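Local coordinates for protein GCN5-related N-acetyltransferase (Sphaerobacter thermophilus, PDB 3TT2) that probably acts as an acyltransferase of the GNAT family, transferring acyl groups other than amino-acyl groups, with two GNAT-like halves in one chain, at residues Ala36-Glu40 against Arg132-Thr136; Ala119-Val125 against Ile317-Leu323; Pro164-Trp169 against Ala266-Glu270; Ala186-Val191 against Ile234-Leu239. All blocks are in the same frame, centred on the assembly; numbering follows the deposited sequence.

Overall arrangement
From the N terminus, the chain leaves helix 23-36 and runs through the first half before interaction 1 closes a loop of 91 residues between 36-40 and 132-136. Interaction 2 opens within that span, at 119-125, and closes only at 317-323, so the two cross. The long excursion of interaction 2 holds the whole second half: there interaction 3 joins the linker 164-169 to helix 263-278, and interaction 4, within the span of interaction 3, packs helix 184-194 on strand 233-243. Interactions 3 and 4 touch through Leu267 and Leu268 against Gly236, Thr237 and Cys238. Interactions 1 and 2 lie about 33 Å apart between centres, at the two ends of strand 125-132.

Interaction 1 (Ala36-Glu40 against Arg132-Thr136); sequences ADGDE and RASST
Asp39 (chi1 m) and Arg132 form a salt bridge: Arg132 NH2 donates to Asp39 OD1 at 2.6 Å, though both side chains are modelled too close together for their exact places to be sure. The carboxylate lies at the edge of the guanidinium, reached by an Arg132 side chain that is m at chi1, chi2 and chi3. Arg132 NH1 makes a salt bridge to a sulfate, probably from the crystallisation liquor. Next, Ser134 (chi1 p) donates from OG to Asp37 O at 3.2 Å. Asp37 (chi1 m) closes the packing, OD2 3.6 Å from Arg132 CG and OD1 3.7 Å from Ser135 CB; the Asp37 and Ser135 CA atoms are 5.8 Å apart. Gly38, at phi 101°, ends helix 23-36 in a Schellman motif. Across the contact, Arg132-Ser135 form a type I turn, Ser135 N to Arg132 O 3.3 Å, with Ser135 the N-cap residue of helix 136-144. Two surface loops thus meet mainly through charge and a hydroxyl, the charge of Arg132 being balanced by both Asp39 and the sulfate.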
loop_
_atom_site.group_PDB
_atom_site.type_symbol
_atom_site.label_atom_id
_atom_site.label_comp_id
_atom_site.label_asym_id
_atom_site.label_seq_id
_atom_site.Cartn_x
_atom_site.Cartn_y
_atom_site.Cartn_z
ATOM N N ALA A 36 -4.217 -20.050 -0.169
ATOM C CA ALA A 36 -5.035 -20.452 -1.314
ATOM C C ALA A 36 -4.657 -19.697 -2.594
ATOM O O ALA A 36 -4.706 -20.257 -3.691
ATOM C CB ALA A 36 -6.511 -20.284 -1.006
ATOM N N ASP A 37 -4.263 -18.435 -2.448
ATOM C CA ASP A 37 -3.867 -17.623 -3.593
ATOM C C ASP A 37 -2.533 -18.099 -4.165
ATOM O O ASP A 37 -2.112 -17.656 -5.232
ATOM C CB ASP A 37 -3.759 -16.145 -3.205
ATOM C CG ASP A 37 -5.016 -15.609 -2.524
ATOM O OD1 ASP A 37 -6.092 -16.234 -2.647
ATOM O OD2 ASP A 37 -4.922 -14.548 -1.864
ATOM N N GLY A 38 -1.863 -18.992 -3.446
ATOM C CA GLY A 38 -0.590 -19.512 -3.897
ATOM C C GLY A 38 0.589 -18.867 -3.196
ATOM O O GLY A 38 1.744 -19.226 -3.435
ATOM N N ASP A 39 0.304 -17.902 -2.333
ATOM C CA ASP A 39 1.362 -17.258 -1.571
ATOM C C ASP A 39 1.780 -18.105 -0.388
ATOM O O ASP A 39 1.020 -18.946 0.092
ATOM C CB ASP A 39 0.935 -15.870 -1.113
ATOM C CG ASP A 39 0.255 -15.101 -2.206
ATOM O OD1 ASP A 39 0.278 -15.569 -3.364
ATOM O OD2 ASP A 39 -0.314 -14.025 -1.925
ATOM N N GLU A 40 3.008 -17.899 0.064
ATOM C CA GLU A 40 3.460 -18.533 1.284
ATOM C C GLU A 40 2.733 -17.890 2.456
ATOM O O GLU A 40 2.393 -16.704 2.411
ATOM C CB GLU A 40 4.970 -18.363 1.453
ATOM C CG GLU A 40 5.598 -19.328 2.450
ATOM C CD GLU A 40 6.107 -20.592 1.784
ATOM O OE1 GLU A 40 6.860 -20.465 0.792
ATOM O OE2 GLU A 40 5.752 -21.704 2.242
ATOM N N ARG A 132 -6.100 -9.876 -5.213
ATOM C CA ARG A 132 -5.065 -10.671 -5.854
ATOM C C ARG A 132 -5.517 -11.078 -7.250
ATOM O O ARG A 132 -6.610 -11.617 -7.416
ATOM C CB ARG A 132 -4.768 -11.926 -5.038
ATOM C CG ARG A 132 -3.888 -11.693 -3.831
ATOM C CD ARG A 132 -2.525 -11.153 -4.236
ATOM N NE ARG A 132 -1.989 -11.836 -5.402
ATOM C CZ ARG A 132 -1.244 -12.927 -5.327
ATOM N NH1 ARG A 132 -0.784 -13.506 -6.426
ATOM N NH2 ARG A 132 -0.964 -13.434 -4.140
ATOM N N ALA A 133 -4.673 -10.824 -8.250
ATOM C CA ALA A 133 -5.005 -11.168 -9.634
ATOM C C ALA A 133 -5.317 -12.652 -9.770
ATOM O O ALA A 133 -6.127 -13.056 -10.613
ATOM C CB ALA A 133 -3.875 -10.773 -10.585
ATOM N N SER A 134 -4.694 -13.451 -8.910
ATOM C CA SER A 134 -4.793 -14.903 -8.993
ATOM C C SER A 134 -6.140 -15.511 -8.572
ATOM O O SER A 134 -6.546 -16.529 -9.144
ATOM C CB SER A 134 -3.648 -15.565 -8.216
ATOM O OG SER A 134 -3.824 -15.401 -6.823
ATOM N N SER A 135 -6.851 -14.902 -7.619
ATOM C CA SER A 135 -8.037 -15.581 -7.091
ATOM C C SER A 135 -9.325 -15.196 -7.806
ATOM O O SER A 135 -9.891 -14.120 -7.615
ATOM C CB SER A 135 -8.175 -15.403 -5.570
ATOM O OG SER A 135 -8.057 -14.054 -5.164
ATOM N N THR A 136 -9.816 -16.157 -8.571
ATOM C CA THR A 136 -10.923 -15.951 -9.470
ATOM C C THR A 136 -12.190 -15.829 -8.667
ATOM O O THR A 136 -13.167 -15.250 -9.127
ATOM C CB THR A 136 -11.036 -17.142 -10.426
ATOM O OG1 THR A 136 -10.868 -18.363 -9.683
ATOM C CG2 THR A 136 -9.950 -17.045 -11.479
#

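Interaction 2 (Ala119-Val125 against Ile317-Leu323)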
loop_
_atom_site.group_PDB
_atom_site.type_symbol
_atom_site.label_atom_id
_atom_site.label_comp_id
_atom_site.label_asym_id
_atom_site.label_seq_id
_atom_site.Cartn_x
_atom_site.Cartn_y
_atom_site.Cartn_z
ATOM N N ALA A 119 -18.610 13.857 4.142
ATOM C CA ALA A 119 -18.010 14.223 2.871
ATOM C C ALA A 119 -18.735 15.431 2.308
ATOM O O ALA A 119 -19.938 15.604 2.560
ATOM C CB ALA A 119 -18.123 13.059 1.909
ATOM N N PRO A 120 -18.025 16.269 1.532
ATOM C CA PRO A 120 -18.680 17.407 0.884
ATOM C C PRO A 120 -19.839 16.839 0.106
ATOM O O PRO A 120 -19.718 15.717 -0.393
ATOM C CB PRO A 120 -17.621 17.914 -0.087
ATOM C CG PRO A 120 -16.341 17.423 0.441
ATOM C CD PRO A 120 -16.632 16.112 1.089
ATOM N N ALA A 121 -20.952 17.555 0.024
ATOM C CA ALA A 121 -22.155 16.933 -0.512
ATOM C C ALA A 121 -22.064 16.681 -2.016
ATOM O O ALA A 121 -22.709 15.769 -2.539
ATOM C CB ALA A 121 -23.396 17.727 -0.147
ATOM N N GLU A 122 -21.253 17.476 -2.708
ATOM C CA GLU A 122 -21.100 17.321 -4.155
ATOM C C GLU A 122 -20.114 16.206 -4.532
ATOM O O GLU A 122 -20.140 15.693 -5.648
ATOM C CB GLU A 122 -20.684 18.651 -4.799
ATOM C CG GLU A 122 -19.235 19.056 -4.525
ATOM C CD GLU A 122 -19.020 19.596 -3.118
ATOM O OE1 GLU A 122 -20.014 19.722 -2.363
ATOM O OE2 GLU A 122 -17.855 19.904 -2.771
ATOM N N ALA A 123 -19.250 15.840 -3.588
ATOM C CA ALA A 123 -18.233 14.800 -3.780
ATOM C C ALA A 123 -18.807 13.425 -4.083
ATOM O O ALA A 123 -19.709 12.958 -3.385
ATOM C CB ALA A 123 -17.337 14.711 -2.545
ATOM N N GLN A 124 -18.262 12.776 -5.110
ATOM C CA GLN A 124 -18.583 11.383 -5.369
ATOM C C GLN A 124 -17.929 10.522 -4.310
ATOM O O GLN A 124 -16.868 10.857 -3.794
ATOM C CB GLN A 124 -18.111 10.942 -6.745
ATOM C CG GLN A 124 -16.673 10.515 -6.816
ATOM C CD GLN A 124 -16.400 9.563 -7.978
ATOM O OE1 GLN A 124 -17.325 9.025 -8.594
ATOM N NE2 GLN A 124 -15.119 9.342 -8.272
ATOM N N VAL A 125 -18.570 9.408 -3.992
ATOM C CA VAL A 125 -18.112 8.555 -2.914
ATOM C C VAL A 125 -17.859 7.166 -3.464
ATOM O O VAL A 125 -18.756 6.575 -4.055
ATOM C CB VAL A 125 -19.168 8.482 -1.806
ATOM C CG1 VAL A 125 -18.766 7.464 -0.762
ATOM C CG2 VAL A 125 -19.400 9.870 -1.195
ATOM N N ILE A 317 -20.371 4.591 -4.781
ATOM C CA ILE A 317 -21.468 4.588 -3.814
ATOM C C ILE A 317 -22.399 5.797 -3.978
ATOM O O ILE A 317 -23.626 5.667 -3.884
ATOM C CB ILE A 317 -20.942 4.546 -2.378
ATOM C CG1 ILE A 317 -20.162 3.252 -2.131
ATOM C CG2 ILE A 317 -22.082 4.671 -1.387
ATOM C CD1 ILE A 317 -20.915 1.988 -2.439
ATOM N N ARG A 318 -21.822 6.971 -4.217
ATOM C CA ARG A 318 -22.633 8.138 -4.545
ATOM C C ARG A 318 -22.000 8.924 -5.675
ATOM O O ARG A 318 -20.800 9.114 -5.689
ATOM C CB ARG A 318 -22.761 9.033 -3.314
ATOM C CG ARG A 318 -23.773 10.148 -3.433
ATOM C CD ARG A 318 -23.693 11.066 -2.226
ATOM N NE ARG A 318 -22.426 11.788 -2.178
ATOM C CZ ARG A 318 -22.091 12.634 -1.212
ATOM N NH1 ARG A 318 -22.929 12.863 -0.213
ATOM N NH2 ARG A 318 -20.920 13.252 -1.249
ATOM N N PRO A 319 -22.819 9.429 -6.602
ATOM C CA PRO A 319 -22.290 10.215 -7.727
ATOM C C PRO A 319 -21.856 11.620 -7.323
ATOM O O PRO A 319 -22.320 12.158 -6.316
ATOM C CB PRO A 319 -23.470 10.280 -8.705
ATOM C CG PRO A 319 -24.684 10.039 -7.852
ATOM C CD PRO A 319 -24.249 9.107 -6.766
ATOM N N GLY A 320 -20.959 12.200 -8.109
ATOM C CA GLY A 320 -20.454 13.527 -7.826
ATOM C C GLY A 320 -19.071 13.741 -8.392
ATOM O O GLY A 320 -18.533 12.888 -9.101
ATOM N N ILE A 321 -18.488 14.890 -8.077
ATOM C CA ILE A 321 -17.190 15.255 -8.628
ATOM C C ILE A 321 -16.107 14.503 -7.880
ATOM O O ILE A 321 -16.314 14.116 -6.733
ATOM C CB ILE A 321 -16.962 16.781 -8.549
ATOM C CG1 ILE A 321 -16.544 17.200 -7.138
ATOM C CG2 ILE A 321 -18.232 17.550 -9.014
ATOM C CD1 ILE A 321 -16.232 18.660 -7.003
ATOM N N ASP A 322 -14.950 14.287 -8.496
ATOM C CA ASP A 322 -13.988 13.401 -7.860
ATOM C C ASP A 322 -13.090 14.234 -6.985
ATOM O O ASP A 322 -12.261 15.011 -7.448
ATOM C CB ASP A 322 -13.177 12.623 -8.903
ATOM C CG ASP A 322 -11.964 11.921 -8.307
ATOM O OD1 ASP A 322 -11.939 11.689 -7.079
ATOM O OD2 ASP A 322 -11.026 11.591 -9.065
ATOM N N LEU A 323 -13.281 14.053 -5.688
ATOM C CA LEU A 323 -12.497 14.777 -4.713
ATOM C C LEU A 323 -11.333 14.003 -4.094
ATOM O O LEU A 323 -10.578 14.555 -3.300
ATOM C CB LEU A 323 -13.405 15.363 -3.641
ATOM C CG LEU A 323 -14.295 16.480 -4.195
ATOM C CD1 LEU A 323 -14.970 17.298 -3.089
ATOM C CD2 LEU A 323 -13.476 17.372 -5.116
#
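Most striking is the Arg318 guanidinium, which turns back into the bend of 119-125 and is surrounded by main-chain carbonyls instead of a carboxylate. Its NH2 donates to Pro120 O at 2.9 Å and, very short, to Ala123 O at 2.5 Å, both near the plane of the group; Ala121 O and Val125 CG2 lie over opposite faces. Backbones pair on both sides of Gly320: Val125 N to Arg318 O 2.8 Å and Arg318 N to Val125 O 3.1 Å, then Ile321 N to Glu122 O 3.0 Å and Gln124 N to Ile321 O 2.9 Å. Gly320, at phi 153°, sits with its CA 3.1 Å from Glu122 O, where a CB would clash. Leu323 CD1 covers Ala123 CB at 3.5 Å and Pro120 CG at 3.8 Å. Ile317 N also reaches Val125 O, at 2.7 Å, so Ile317 and Arg318 together face Val125: a classic beta bulge, here where strand 305-316, from the end of the chain, runs antiparallel beside strand 125-132 in the continuous sheet.

Interaction 3 (Pro164-Trp169 against Ala266-Glu270)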
loop_
_atom_site.group_PDB
_atom_site.type_symbol
_atom_site.label_atom_id
_atom_site.label_comp_id
_atom_site.label_asym_id
_atom_site.label_seq_id
_atom_site.Cartn_x
_atom_site.Cartn_y
_atom_site.Cartn_z
ATOM N N PRO A 164 24.606 -5.155 -4.753
ATOM C CA PRO A 164 23.974 -4.577 -5.934
ATOM C C PRO A 164 25.002 -3.925 -6.852
ATOM O O PRO A 164 26.143 -3.676 -6.459
ATOM C CB PRO A 164 23.059 -3.489 -5.343
ATOM C CG PRO A 164 22.825 -3.890 -3.964
ATOM C CD PRO A 164 24.120 -4.511 -3.523
ATOM N N PRO A 165 24.612 -3.688 -8.101
ATOM C CA PRO A 165 25.462 -2.909 -8.991
ATOM C C PRO A 165 25.618 -1.495 -8.466
ATOM O O PRO A 165 24.674 -0.977 -7.868
ATOM C CB PRO A 165 24.655 -2.897 -10.283
ATOM C CG PRO A 165 23.894 -4.183 -10.233
ATOM C CD PRO A 165 23.466 -4.276 -8.814
ATOM N N ALA A 166 26.797 -0.903 -8.673
ATOM C CA ALA A 166 27.046 0.512 -8.401
ATOM C C ALA A 166 26.225 1.381 -9.340
ATOM O O ALA A 166 26.216 1.170 -10.562
ATOM C CB ALA A 166 28.517 0.836 -8.564
ATOM N N PRO A 167 25.526 2.364 -8.768
ATOM C CA PRO A 167 24.644 3.249 -9.518
ATOM C C PRO A 167 25.450 3.925 -10.597
ATOM O O PRO A 167 26.576 4.319 -10.305
ATOM C CB PRO A 167 24.255 4.280 -8.468
ATOM C CG PRO A 167 24.371 3.548 -7.165
ATOM C CD PRO A 167 25.594 2.737 -7.346
ATOM N N GLU A 168 24.920 4.044 -11.807
ATOM C CA GLU A 168 25.573 4.876 -12.797
ATOM C C GLU A 168 24.791 6.182 -12.846
ATOM O O GLU A 168 23.693 6.254 -13.415
ATOM C CB GLU A 168 25.543 4.205 -14.170
ATOM C CG GLU A 168 26.395 2.945 -14.294
ATOM C CD GLU A 168 26.430 2.394 -15.724
ATOM O OE1 GLU A 168 25.872 3.051 -16.635
ATOM O OE2 GLU A 168 27.016 1.306 -15.933
ATOM N N TRP A 169 25.378 7.235 -12.289
ATOM C CA TRP A 169 24.687 8.514 -12.243
ATOM C C TRP A 169 24.926 9.334 -13.507
ATOM O O TRP A 169 26.055 9.485 -13.980
ATOM C CB TRP A 169 25.077 9.318 -11.003
ATOM C CG TRP A 169 24.516 8.805 -9.767
ATOM C CD1 TRP A 169 25.077 7.907 -8.962
ATOM C CD2 TRP A 169 23.263 9.170 -9.163
ATOM N NE1 TRP A 169 24.264 7.653 -7.874
ATOM C CE2 TRP A 169 23.139 8.420 -7.982
ATOM C CE3 TRP A 169 22.238 10.044 -9.512
ATOM C CZ2 TRP A 169 22.029 8.518 -7.143
ATOM C CZ3 TRP A 169 21.138 10.143 -8.681
ATOM C CH2 TRP A 169 21.046 9.389 -7.505
ATOM N N ALA A 266 19.314 4.914 -11.010
ATOM C CA ALA A 266 20.407 5.259 -10.112
ATOM C C ALA A 266 19.901 5.387 -8.695
ATOM O O ALA A 266 20.555 4.902 -7.766
ATOM C CB ALA A 266 21.069 6.546 -10.535
ATOM N N LEU A 267 18.756 6.047 -8.512
ATOM C CA LEU A 267 18.219 6.221 -7.157
ATOM C C LEU A 267 17.968 4.866 -6.502
ATOM O O LEU A 267 18.373 4.640 -5.379
ATOM C CB LEU A 267 16.942 7.058 -7.124
ATOM C CG LEU A 267 17.208 8.557 -7.048
ATOM C CD1 LEU A 267 15.913 9.344 -7.222
ATOM C CD2 LEU A 267 17.895 8.932 -5.764
ATOM N N LEU A 268 17.319 3.971 -7.231
ATOM C CA LEU A 268 16.989 2.681 -6.698
ATOM C C LEU A 268 18.253 1.892 -6.379
ATOM O O LEU A 268 18.394 1.369 -5.279
ATOM C CB LEU A 268 16.091 1.914 -7.667
ATOM C CG LEU A 268 14.597 2.227 -7.585
ATOM C CD1 LEU A 268 13.817 1.356 -8.569
ATOM C CD2 LEU A 268 14.051 2.065 -6.170
ATOM N N GLN A 269 19.168 1.816 -7.337
ATOM C CA GLN A 269 20.424 1.089 -7.146
ATOM C C GLN A 269 21.206 1.599 -5.929
ATOM O O GLN A 269 21.731 0.805 -5.143
ATOM C CB GLN A 269 21.280 1.132 -8.413
ATOM C CG GLN A 269 20.765 0.232 -9.519
ATOM C CD GLN A 269 21.540 0.372 -10.844
ATOM O OE1 GLN A 269 22.099 1.437 -11.161
ATOM N NE2 GLN A 269 21.568 -0.718 -11.624
ATOM N N GLU A 270 21.259 2.918 -5.763
ATOM C CA GLU A 270 21.886 3.510 -4.584
ATOM C C GLU A 270 21.193 3.142 -3.252
ATOM O O GLU A 270 21.877 2.806 -2.272
ATOM C CB GLU A 270 22.005 5.023 -4.740
ATOM C CG GLU A 270 22.781 5.716 -3.634
ATOM C CD GLU A 270 24.254 5.935 -3.952
ATOM O OE1 GLU A 270 25.080 5.770 -3.029
ATOM O OE2 GLU A 270 24.593 6.281 -5.106
#
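Ala266 begins the contact by pointing its methyl at the linker: CB sits 3.7 Å from the centroid of the Trp169 six-membered ring and 11° off its normal, a CH-pi contact over the face, while Pro167 CB lies 4.4 Å from Ala266 CB. Leu267 turns its CB away, yet its CD2 comes round to the ring edge, 3.6 Å from Trp169 CH2. Gln269 lies along the proline-rich chain, with its OE1 3.5 Å from Pro167 CA and its NE2 4.0 Å from Pro165 CB. Glu270, chi1 t, accepts the one hydrogen bond between the segments, Trp169 NE1 to Glu270 OE2 at 3.1 Å, and the same OE2 is 3.4 Å from Pro167 CG. Trp169 also touches Ala226 and Ala175 on neighbouring strands, and Pro164 reaches Phe272 and Tyr276 further along helix 263-278. The extended linker joining the two halves therefore lies on this helix mainly by van der Waals contact, with the indole's single polar group satisfied by a carboxylate at its edge.

Interaction 4 (Ala186-Val191 against Ile234-Leu239); sequences ATYEAV and IVGTCL
Helix 186-191 crosses strand 234-239 almost at right angles, -91° between their short axes and 8.3 Å at closest approach. The nearest CA pairs are Ala190 with Ile234, 6.4 Å, and Val191 with Thr237, 7.0 Å. Ala186 starts the contact, its CB 3.7 Å from Ile234 CD1. Thr187 (chi1 m) comes next, its OG1 4.3 Å from that same CD1 but hydrogen-bonded to Asp183 O, four residues back, just before the helix starts. Tyr188 and Glu189 face elsewhere, the tyrosine OH bonding to Ser204 O. Ala190 points at the strand: CB is 3.4 Å from Ile234 CG2 and 4.2 Å from Thr237 CG2. Val191 (chi1 t) finishes the row, its CG2 3.8 Å from both Thr237 OG1 and Leu239 CD1. On the strand, Ile234 (chi1 m, chi2 139°), Thr237 (p) and Leu239 (m) all face the helix. Their spacing is uneven because Val235 and Gly236 together face Ala226 in a classic beta bulge. Small alanines allow the close, apolar approach, a helix layered on the sheet as in an alpha-beta sandwich, here nearly perpendicular to the strand. Strand 233-243 lies between strands 223-228 and 246-254; helix 184-194 covers one face of it, and on the other Val235 and Cys238 meet helix 263-278.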
loop_
_atom_site.group_PDB
_atom_site.type_symbol
_atom_site.label_atom_id
_atom_site.label_comp_id
_atom_site.label_asym_id
_atom_site.label_seq_id
_atom_site.Cartn_x
_atom_site.Cartn_y
_atom_site.Cartn_z
ATOM N N ALA A 186 12.503 21.319 1.093
ATOM C CA ALA A 186 12.930 21.144 -0.289
ATOM C C ALA A 186 12.571 19.770 -0.818
ATOM O O ALA A 186 12.224 19.622 -1.985
ATOM C CB ALA A 186 14.411 21.362 -0.398
ATOM N N THR A 187 12.680 18.770 0.052
ATOM C CA THR A 187 12.393 17.384 -0.286
ATOM C C THR A 187 10.911 17.212 -0.479
ATOM O O THR A 187 10.453 16.574 -1.421
ATOM C CB THR A 187 12.803 16.457 0.852
ATOM O OG1 THR A 187 14.223 16.297 0.843
ATOM C CG2 THR A 187 12.161 15.109 0.691
ATOM N N TYR A 188 10.162 17.787 0.445
ATOM C CA TYR A 188 8.722 17.811 0.348
ATOM C C TYR A 188 8.212 18.405 -0.978
ATOM O O TYR A 188 7.250 17.904 -1.554
ATOM C CB TYR A 188 8.150 18.602 1.515
ATOM C CG TYR A 188 6.719 18.969 1.282
ATOM C CD1 TYR A 188 5.721 18.014 1.407
ATOM C CD2 TYR A 188 6.357 20.263 0.900
ATOM C CE1 TYR A 188 4.401 18.336 1.186
ATOM C CE2 TYR A 188 5.037 20.595 0.684
ATOM C CZ TYR A 188 4.066 19.623 0.821
ATOM O OH TYR A 188 2.748 19.927 0.604
ATOM N N GLU A 189 8.840 19.479 -1.448
ATOM C CA GLU A 189 8.403 20.131 -2.682
ATOM C C GLU A 189 8.648 19.247 -3.891
ATOM O O GLU A 189 7.871 19.232 -4.842
ATOM C CB GLU A 189 9.120 21.469 -2.880
ATOM C CG GLU A 189 8.671 22.550 -1.921
ATOM C CD GLU A 189 9.497 23.826 -2.037
ATOM O OE1 GLU A 189 10.575 23.802 -2.686
ATOM O OE2 GLU A 189 9.060 24.859 -1.477
ATOM N N ALA A 190 9.753 18.523 -3.842
ATOM C CA ALA A 190 10.147 17.663 -4.935
ATOM C C ALA A 190 9.229 16.459 -5.000
ATOM O O ALA A 190 8.912 15.983 -6.077
ATOM C CB ALA A 190 11.573 17.233 -4.755
ATOM N N VAL A 191 8.801 15.978 -3.838
ATOM C CA VAL A 191 7.902 14.833 -3.747
ATOM C C VAL A 191 6.494 15.200 -4.214
ATOM O O VAL A 191 5.821 14.410 -4.871
ATOM C CB VAL A 191 7.840 14.273 -2.302
ATOM C CG1 VAL A 191 6.771 13.207 -2.175
ATOM C CG2 VAL A 191 9.170 13.691 -1.891
ATOM N N ILE A 234 16.856 19.551 -5.995
ATOM C CA ILE A 234 16.474 18.160 -5.888
ATOM C C ILE A 234 15.685 17.842 -7.142
ATOM O O ILE A 234 14.631 18.433 -7.384
ATOM C CB ILE A 234 15.671 17.925 -4.584
ATOM C CG1 ILE A 234 16.635 17.953 -3.393
ATOM C CG2 ILE A 234 14.955 16.621 -4.628
ATOM C CD1 ILE A 234 16.112 18.670 -2.192
ATOM N N VAL A 235 16.240 16.954 -7.966
ATOM C CA VAL A 235 15.570 16.530 -9.186
ATOM C C VAL A 235 14.856 15.195 -9.039
ATOM O O VAL A 235 14.136 14.773 -9.942
ATOM C CB VAL A 235 16.543 16.446 -10.385
ATOM C CG1 VAL A 235 17.332 17.724 -10.500
ATOM C CG2 VAL A 235 17.460 15.226 -10.264
ATOM N N GLY A 236 15.017 14.541 -7.897
ATOM C CA GLY A 236 14.481 13.199 -7.735
ATOM C C GLY A 236 14.589 12.747 -6.299
ATOM O O GLY A 236 15.395 13.285 -5.564
ATOM N N THR A 237 13.775 11.776 -5.890
ATOM C CA THR A 237 13.820 11.254 -4.523
ATOM C C THR A 237 13.550 9.767 -4.522
ATOM O O THR A 237 12.812 9.256 -5.367
ATOM C CB THR A 237 12.758 11.900 -3.593
ATOM O OG1 THR A 237 11.448 11.558 -4.061
ATOM C CG2 THR A 237 12.909 13.432 -3.511
ATOM N N CYS A 238 14.193 9.076 -3.588
ATOM C CA CYS A 238 13.793 7.745 -3.236
ATOM C C CYS A 238 13.771 7.684 -1.723
ATOM O O CYS A 238 14.822 7.699 -1.086
ATOM C CB CYS A 238 14.825 6.765 -3.767
ATOM S SG CYS A 238 14.351 5.044 -3.747
ATOM N N LEU A 239 12.590 7.543 -1.137
ATOM C CA LEU A 239 12.518 7.576 0.300
ATOM C C LEU A 239 12.169 6.194 0.803
ATOM O O LEU A 239 11.021 5.740 0.738
ATOM C CB LEU A 239 11.489 8.607 0.735
ATOM C CG LEU A 239 11.540 9.927 -0.048
ATOM C CD1 LEU A 239 10.446 10.889 0.378
ATOM C CD2 LEU A 239 12.911 10.604 0.076
#